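Local coordinates for D-lactate dehydrogenase (Fermentative) (PDB 6ABJ), which catalyses the NADH-dependent reduction of pyruvate to D-lactate, as a tetrameric member of the D-isomer specific 2-hydroxyacid dehydrogenase family, at the interface of chains A and B and the interface of chains A and C. Coordinates in Å, arbitrary orientation; residue numbers count along the deposited sequence, not the author numbering. Chains: chain A/B/C, D-lactate dehydrogenase (Fermentative).

Contact 1: the interface of chains A and B. Residues chain A 134, 136, 139, 150, 153-154; chain B 124, 309, 312, 315.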
# COMPACT_ATOMS: atom_id res chain seq x y z
N ARG A 134 -18.11 3.44 -0.35
CA ARG A 134 -17.42 4.53 -0.99
C ARG A 134 -15.98 4.23 -1.36
O ARG A 134 -15.25 5.10 -1.83
CB ARG A 134 -17.50 5.80 -0.12
CG ARG A 134 -18.91 6.16 0.34
CD ARG A 134 -19.86 6.30 -0.84
NE ARG A 134 -19.56 7.51 -1.61
CZ ARG A 134 -20.24 8.65 -1.51
NH1 ARG A 134 -21.27 8.74 -0.69
NH2 ARG A 134 -19.88 9.69 -2.24
N LEU A 136 -13.37 3.78 0.36
CA LEU A 136 -12.51 4.74 0.99
C LEU A 136 -11.04 4.23 1.23
O LEU A 136 -10.11 5.01 1.12
CB LEU A 136 -13.06 5.20 2.34
CG LEU A 136 -14.40 5.92 2.33
CD1 LEU A 136 -14.92 6.30 3.69
CD2 LEU A 136 -14.36 7.09 1.38
N ALA A 139 -9.52 4.54 -2.23
CA ALA A 139 -9.27 5.95 -2.44
C ALA A 139 -8.07 6.46 -1.72
O ALA A 139 -7.23 7.13 -2.31
CB ALA A 139 -10.50 6.78 -2.07
N LEU A 150 -10.87 8.69 -10.27
CA LEU A 150 -12.03 8.19 -9.53
C LEU A 150 -12.65 6.94 -10.12
O LEU A 150 -13.59 6.39 -9.56
CB LEU A 150 -13.10 9.29 -9.44
CG LEU A 150 -12.72 10.53 -8.65
CD1 LEU A 150 -13.95 11.47 -8.58
CD2 LEU A 150 -12.28 10.19 -7.25
N LEU A 153 -14.65 3.87 -8.19
CA LEU A 153 -14.91 4.21 -6.78
C LEU A 153 -16.37 4.59 -6.52
O LEU A 153 -16.74 4.93 -5.42
CB LEU A 153 -13.99 5.36 -6.37
CG LEU A 153 -12.47 5.17 -6.53
CD1 LEU A 153 -11.79 6.42 -5.97
CD2 LEU A 153 -12.01 3.95 -5.75
N THR A 154 -17.23 4.48 -7.56
CA THR A 154 -18.61 4.92 -7.42
C THR A 154 -19.33 4.03 -6.47
O THR A 154 -19.28 2.82 -6.62
CB THR A 154 -19.35 4.99 -8.81
OG1 THR A 154 -18.60 5.79 -9.70
CG2 THR A 154 -20.72 5.58 -8.67
N HIS B 124 -20.76 10.73 2.58
CA HIS B 124 -19.35 10.67 2.35
C HIS B 124 -18.59 11.33 3.51
O HIS B 124 -17.59 10.80 3.96
CB HIS B 124 -18.99 11.36 1.08
CG HIS B 124 -17.57 11.11 0.66
ND1 HIS B 124 -17.19 9.96 0.03
CD2 HIS B 124 -16.47 11.87 0.72
CE1 HIS B 124 -15.89 10.00 -0.24
NE2 HIS B 124 -15.43 11.16 0.15
N THR B 309 -9.99 12.42 -0.24
CA THR B 309 -10.64 11.90 -1.40
C THR B 309 -10.77 13.03 -2.43
O THR B 309 -10.87 14.19 -2.06
CB THR B 309 -12.02 11.24 -1.04
OG1 THR B 309 -12.83 12.12 -0.30
CG2 THR B 309 -11.80 9.95 -0.15
N GLN B 312 -14.96 13.31 -4.35
CA GLN B 312 -15.64 12.06 -4.54
C GLN B 312 -16.98 12.03 -3.84
O GLN B 312 -17.74 11.06 -3.97
CB GLN B 312 -14.69 10.96 -3.94
CG GLN B 312 -14.98 9.57 -4.34
CD GLN B 312 -14.19 8.54 -3.59
OE1 GLN B 312 -12.97 8.66 -3.42
NE2 GLN B 312 -14.86 7.49 -3.18
N LEU B 315 -19.96 11.06 -5.75
CA LEU B 315 -19.72 9.91 -6.60
C LEU B 315 -20.48 8.69 -6.11
O LEU B 315 -19.88 7.68 -5.65
CB LEU B 315 -18.21 9.60 -6.75
CG LEU B 315 -17.80 8.77 -7.98
CD1 LEU B 315 -17.82 9.61 -9.27
CD2 LEU B 315 -16.45 8.11 -7.82
O HOH W 1 -17.92 6.97 -3.86

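Contact 2: the interface of chains A and C. Residues chain A 138, 142, 151-152, 304; chain C 286, 288-289.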
# COMPACT_ATOMS: atom_id res chain seq x y z
N ARG A 138 -9.53 2.10 -0.78
CA ARG A 138 -8.94 2.19 -2.13
C ARG A 138 -8.61 3.62 -2.52
O ARG A 138 -7.51 3.91 -3.03
CB ARG A 138 -9.86 1.55 -3.15
CG ARG A 138 -10.17 0.05 -2.84
CD ARG A 138 -10.88 -0.62 -4.05
NE ARG A 138 -10.00 -0.60 -5.21
CZ ARG A 138 -10.36 -0.47 -6.49
NH1 ARG A 138 -11.65 -0.41 -6.85
NH2 ARG A 138 -9.42 -0.44 -7.42
N ARG A 142 -4.90 5.39 -3.40
CA ARG A 142 -4.65 6.23 -4.58
C ARG A 142 -4.13 7.62 -4.26
O ARG A 142 -3.11 8.05 -4.79
CB ARG A 142 -5.93 6.34 -5.42
CG ARG A 142 -6.35 5.06 -6.09
CD ARG A 142 -7.51 5.39 -7.03
NE ARG A 142 -8.14 4.13 -7.49
CZ ARG A 142 -9.19 4.05 -8.30
NH1 ARG A 142 -9.80 5.16 -8.76
NH2 ARG A 142 -9.62 2.83 -8.68
N HIS A 151 -12.11 6.42 -11.22
CA HIS A 151 -12.69 5.22 -11.85
C HIS A 151 -12.84 4.09 -10.83
O HIS A 151 -11.93 3.81 -10.00
CB HIS A 151 -11.82 4.71 -13.03
CG HIS A 151 -10.45 4.26 -12.62
ND1 HIS A 151 -10.17 2.97 -12.22
CD2 HIS A 151 -9.30 4.95 -12.44
CE1 HIS A 151 -8.90 2.87 -11.87
NE2 HIS A 151 -8.35 4.06 -11.99
N GLY A 152 -13.96 3.39 -10.90
CA GLY A 152 -14.21 2.26 -10.01
C GLY A 152 -14.62 2.60 -8.54
O GLY A 152 -14.92 1.68 -7.73
N PRO A 304 -11.02 -6.86 -3.95
CA PRO A 304 -11.09 -5.41 -3.88
C PRO A 304 -12.29 -4.91 -3.10
O PRO A 304 -12.28 -3.76 -2.72
CB PRO A 304 -11.25 -5.01 -5.36
CG PRO A 304 -11.90 -6.17 -5.97
CD PRO A 304 -11.25 -7.35 -5.31
N ASP C 286 -5.47 -3.21 -16.16
CA ASP C 286 -5.80 -2.94 -14.79
C ASP C 286 -7.06 -3.63 -14.45
O ASP C 286 -8.13 -3.19 -14.84
CB ASP C 286 -5.94 -1.48 -14.54
CG ASP C 286 -6.33 -1.14 -13.11
OD1 ASP C 286 -6.51 -2.03 -12.25
OD2 ASP C 286 -6.51 0.04 -12.87
N SER C 288 -8.07 -4.17 -11.27
CA SER C 288 -8.07 -4.06 -9.80
C SER C 288 -9.47 -3.78 -9.28
O SER C 288 -9.74 -3.90 -8.14
CB SER C 288 -7.10 -2.97 -9.39
OG SER C 288 -7.51 -1.75 -9.95
N ASP C 289 -10.38 -3.32 -10.17
CA ASP C 289 -11.74 -3.02 -9.79
C ASP C 289 -12.63 -4.27 -9.58
O ASP C 289 -13.71 -4.16 -9.00
CB ASP C 289 -12.40 -2.04 -10.82
CG ASP C 289 -11.82 -0.59 -10.74
OD1 ASP C 289 -11.40 -0.13 -9.66
OD2 ASP C 289 -11.89 0.16 -11.73

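Contact 3: the interface of chains A and B. Residues chain A 137, 141, 301-304, 306-308; chain B 140, 143-144.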
# COMPACT_ATOMS: atom_id res chain seq x y z
N HIS A 137 -10.92 2.95 1.45
CA HIS A 137 -9.64 2.32 1.61
C HIS A 137 -8.86 2.36 0.32
O HIS A 137 -7.69 2.66 0.30
CB HIS A 137 -9.83 0.92 2.17
CG HIS A 137 -10.72 0.05 1.34
ND1 HIS A 137 -12.02 0.21 1.29
CD2 HIS A 137 -10.44 -1.01 0.55
CE1 HIS A 137 -12.54 -0.68 0.47
NE2 HIS A 137 -11.57 -1.44 0.02
N ASN A 141 -5.46 4.87 -0.69
CA ASN A 141 -4.21 4.34 -1.28
C ASN A 141 -3.89 5.00 -2.66
O ASN A 141 -2.72 5.23 -2.97
CB ASN A 141 -4.25 2.85 -1.39
CG ASN A 141 -4.08 2.16 -0.03
OD1 ASN A 141 -3.37 2.65 0.85
ND2 ASN A 141 -4.67 1.01 0.10
N LEU A 301 -8.82 -11.80 1.74
CA LEU A 301 -8.02 -10.59 1.88
C LEU A 301 -7.71 -9.91 0.57
O LEU A 301 -7.51 -8.72 0.54
CB LEU A 301 -6.77 -10.82 2.65
CG LEU A 301 -7.09 -11.10 4.16
CD1 LEU A 301 -5.91 -11.74 4.88
CD2 LEU A 301 -7.58 -9.85 4.93
N SER A 302 -7.62 -10.63 -0.51
CA SER A 302 -7.18 -9.94 -1.65
C SER A 302 -8.26 -9.50 -2.63
O SER A 302 -7.93 -8.92 -3.67
CB SER A 302 -6.05 -10.71 -2.31
OG SER A 302 -6.56 -11.99 -2.79
N PHE A 303 -9.54 -9.70 -2.32
CA PHE A 303 -10.59 -9.14 -3.14
C PHE A 303 -10.63 -7.60 -2.93
O PHE A 303 -10.47 -7.14 -1.82
CB PHE A 303 -11.94 -9.71 -2.72
CG PHE A 303 -12.15 -11.14 -3.13
CD1 PHE A 303 -12.26 -11.46 -4.48
CD2 PHE A 303 -12.26 -12.12 -2.21
CE1 PHE A 303 -12.46 -12.79 -4.88
CE2 PHE A 303 -12.48 -13.43 -2.59
CZ PHE A 303 -12.60 -13.76 -3.92
N PRO A 304 -11.02 -6.86 -3.95
CA PRO A 304 -11.09 -5.41 -3.88
C PRO A 304 -12.29 -4.91 -3.10
O PRO A 304 -12.28 -3.76 -2.72
CB PRO A 304 -11.25 -5.01 -5.36
CG PRO A 304 -11.90 -6.17 -5.97
CD PRO A 304 -11.25 -7.35 -5.31
N VAL A 306 -13.60 -6.48 -0.29
CA VAL A 306 -13.60 -7.07 1.02
C VAL A 306 -12.67 -6.24 1.94
O VAL A 306 -11.55 -5.94 1.55
CB VAL A 306 -13.05 -8.51 0.98
CG1 VAL A 306 -12.85 -9.12 2.35
CG2 VAL A 306 -13.98 -9.39 0.17
N VAL A 307 -13.17 -5.87 3.10
CA VAL A 307 -12.37 -5.30 4.15
C VAL A 307 -12.48 -6.18 5.37
O VAL A 307 -13.58 -6.47 5.86
CB VAL A 307 -12.81 -3.88 4.48
CG1 VAL A 307 -12.06 -3.38 5.72
CG2 VAL A 307 -12.60 -3.01 3.26
N VAL A 308 -11.32 -6.56 5.95
CA VAL A 308 -11.23 -7.31 7.18
C VAL A 308 -10.52 -6.48 8.23
O VAL A 308 -9.44 -5.97 7.97
CB VAL A 308 -10.42 -8.61 7.00
CG1 VAL A 308 -10.26 -9.38 8.33
CG2 VAL A 308 -11.10 -9.48 5.96
N TYR B 140 -6.97 -1.82 6.90
CA TYR B 140 -7.06 -2.54 5.66
C TYR B 140 -5.71 -2.88 5.16
O TYR B 140 -5.43 -4.03 4.76
CB TYR B 140 -7.85 -1.67 4.59
CG TYR B 140 -7.81 -2.24 3.27
CD1 TYR B 140 -8.55 -3.37 2.97
CD2 TYR B 140 -7.04 -1.66 2.27
CE1 TYR B 140 -8.52 -3.94 1.69
CE2 TYR B 140 -6.94 -2.22 1.04
CZ TYR B 140 -7.72 -3.34 0.73
OH TYR B 140 -7.61 -3.90 -0.50
N THR B 143 -4.15 -5.67 7.44
CA THR B 143 -4.67 -7.05 7.32
C THR B 143 -4.47 -7.66 5.93
O THR B 143 -4.29 -8.88 5.79
CB THR B 143 -6.16 -7.14 7.71
OG1 THR B 143 -6.99 -6.38 6.83
CG2 THR B 143 -6.39 -6.64 9.14
N ARG B 144 -4.45 -6.83 4.91
CA ARG B 144 -4.23 -7.29 3.54
C ARG B 144 -2.90 -8.00 3.44
O ARG B 144 -2.72 -8.81 2.60
CB ARG B 144 -4.13 -6.13 2.58
CG ARG B 144 -5.43 -5.52 2.21
CD ARG B 144 -6.14 -6.31 1.15
NE ARG B 144 -5.64 -5.99 -0.17
CZ ARG B 144 -6.33 -6.12 -1.29
NH1 ARG B 144 -7.57 -6.57 -1.28
NH2 ARG B 144 -5.74 -5.77 -2.42
O HOH W 2 -8.82 -6.09 4.63
O HOH W 3 -7.51 -6.19 -4.18

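Contact 1: the interface of chains A and B
Two copies of the enzyme meet here in a two-fold symmetric interface that helps pair subunits within the tetramer; in this patch the end of helix 118-134, helix 136-144 and the loop of A:Leu150, A:Leu153 and A:Thr154 face B:His124 of helix 118-134 and the loop of B:Gln312 and B:Leu315. B:Gln312 is the polar centre. With CG anti to the backbone N (chi1 -164°) and the chain extended beyond CG, its NE2 donates to the helix-end carbonyl A:Arg134 O at 2.8 Å. That oxygen lies in the amide plane, though the bond is bent, 127° at the hydrogen. A:Arg134 folds at chi2 and chi3, so that NH2 donates in the guanidinium plane to a lone pair of the backbone B:Gln312 O at 3.1 Å. Glutamine suits this place because its long amide reaches across while its aliphatic stem packs on A:Leu150 CD2; its OE1 rests 3.4 Å from A:Ala139 CB. B:Leu315, CG anti to the backbone N (chi1 -158°), crosses A:Thr154 at about a right angle, with CG 3.5 Å from A:Thr154 OG1 and CD2 against A:Leu150 CB. B:His124 ND1 lies over one A:Arg134 guanidinium face near the rim. A nearly straight hydrogen bond of 2.8 Å between B:His124 NE2 and B:Thr309 OG1 holds the imidazole's rotation. Water 1 bridges A:Arg134 NE, A:Leu153 O, B:Gln312 NE2 and B:Leu315 O, the last at 2.7 Å.

Contact 2: the interface of chains A and C
C:Asp289 OD1, a carboxylate oxygen, is gripped by two hydrogen bonds from one guanidinium, end-on. A:Arg138 NH1 donates at 2.8 Å into the anti lone pair of C:Asp289 OD1, while A:Arg138 NH2 meets the same oxygen at 3.0 Å from above the carboxylate plane. The oxygen lies almost exactly in the guanidinium plane, but the two planar groups stand 72° apart, so this is a fork onto one atom. The aspartate holds CG anti to the carbonyl carbon (chi1 -71°), and a bend at chi3 (62°) turns the end of A:Arg138, on helix 136-144, toward it. A second arginine adds charge: A:Arg142 NH2 forms a longer salt bridge to C:Asp289 OD1 at 3.6 Å, with the oxygen at its guanidinium edge. Two positive groups would be expected to keep the aspartate ionised. A:Arg142 buries no surface against chain C and is mainly a second-shell support: extended from CG to NE, it donates from both NH1 and NH2 to the backbone A:His151 O, and NH1 lies over the centre of the A:His151 ring, bracing the loop. From that loop A:His151 ND1 offers C:Asp289 OD2 a weak bond at 3.3 Å. A:Gly152, without a side chain, brings its CA beside the carboxylate. On chain C, C:Asp286 OD1 shapes the loop by accepting from the backbone N and the hydroxyl of C:Ser288; the backbone C:Ser288 O lies 3.4 Å from A:Pro304 CB.

Contact 3: the interface of chains A and B
The phenol ring of B:Tyr140 is covered on both faces: A:His137 CD2 points at the centre of one, and the aliphatic CG of B:Arg144, four residues further along the same chain, lies over the rim of the other. Its CG anti to the backbone N sets the tyrosine in this place. The histidine comes edge-to-face, its plane 61° from the phenol, with CD2 3.6 Å from B:Tyr140 CZ. One face of A:His137 is in turn backed by A:Val307 CG2, over its centre, and A:Pro304 O sits at its edge. CG of A:His137 takes the crowded position between backbone N and carbonyl carbon (chi1 56°), which turns the CD2 edge of the imidazole toward the phenol face. B:Arg144 folds back at chi2 and chi3, laying a rim of its guanidinium over B:Tyr140 CZ. B:Arg144 NH1 donates to a lone pair of A:Leu301 O, at the C-terminal end of helix 295-301, at 2.8 Å; the oxygen is 41° out of the guanidinium plane, so the bond is bent. The branch methyls A:Leu301 CD1 and CD2 touch the backbone B:Thr143 O at 3.4 and 3.5 Å. Water 3 lies in the guanidinium plane at the edge, held by NH1 and NH2, and continues to A:Ser302 O at 2.8 Å. B:Thr143 suits the end of strand 306-308: its short hydroxyl OG1 donates to A:Val308 O at 2.7 Å, while water 2 links B:Thr143 OG1 to A:Val308 N, 2.9 Å from each.

Contact 1 and contact 3 belong to the same A-B interface, their C-alpha centres about 16 Å apart, whereas contact 2, with chain C, has its C-alpha centre about 10 Å from that of contact 1 and about 12 Å from that of contact 3. Helix 136-144 of chain A runs through all three, giving different residues to each, and A:Pro304 is common to contacts 2 and 3. The loop at residues 150-154 likewise serves contact 1 and contact 2. Elements bound to two partners at once could pass a shift between interfaces, a plausible route for the tetramer's sequential allosteric transitions, though this apo structure alone does not show it.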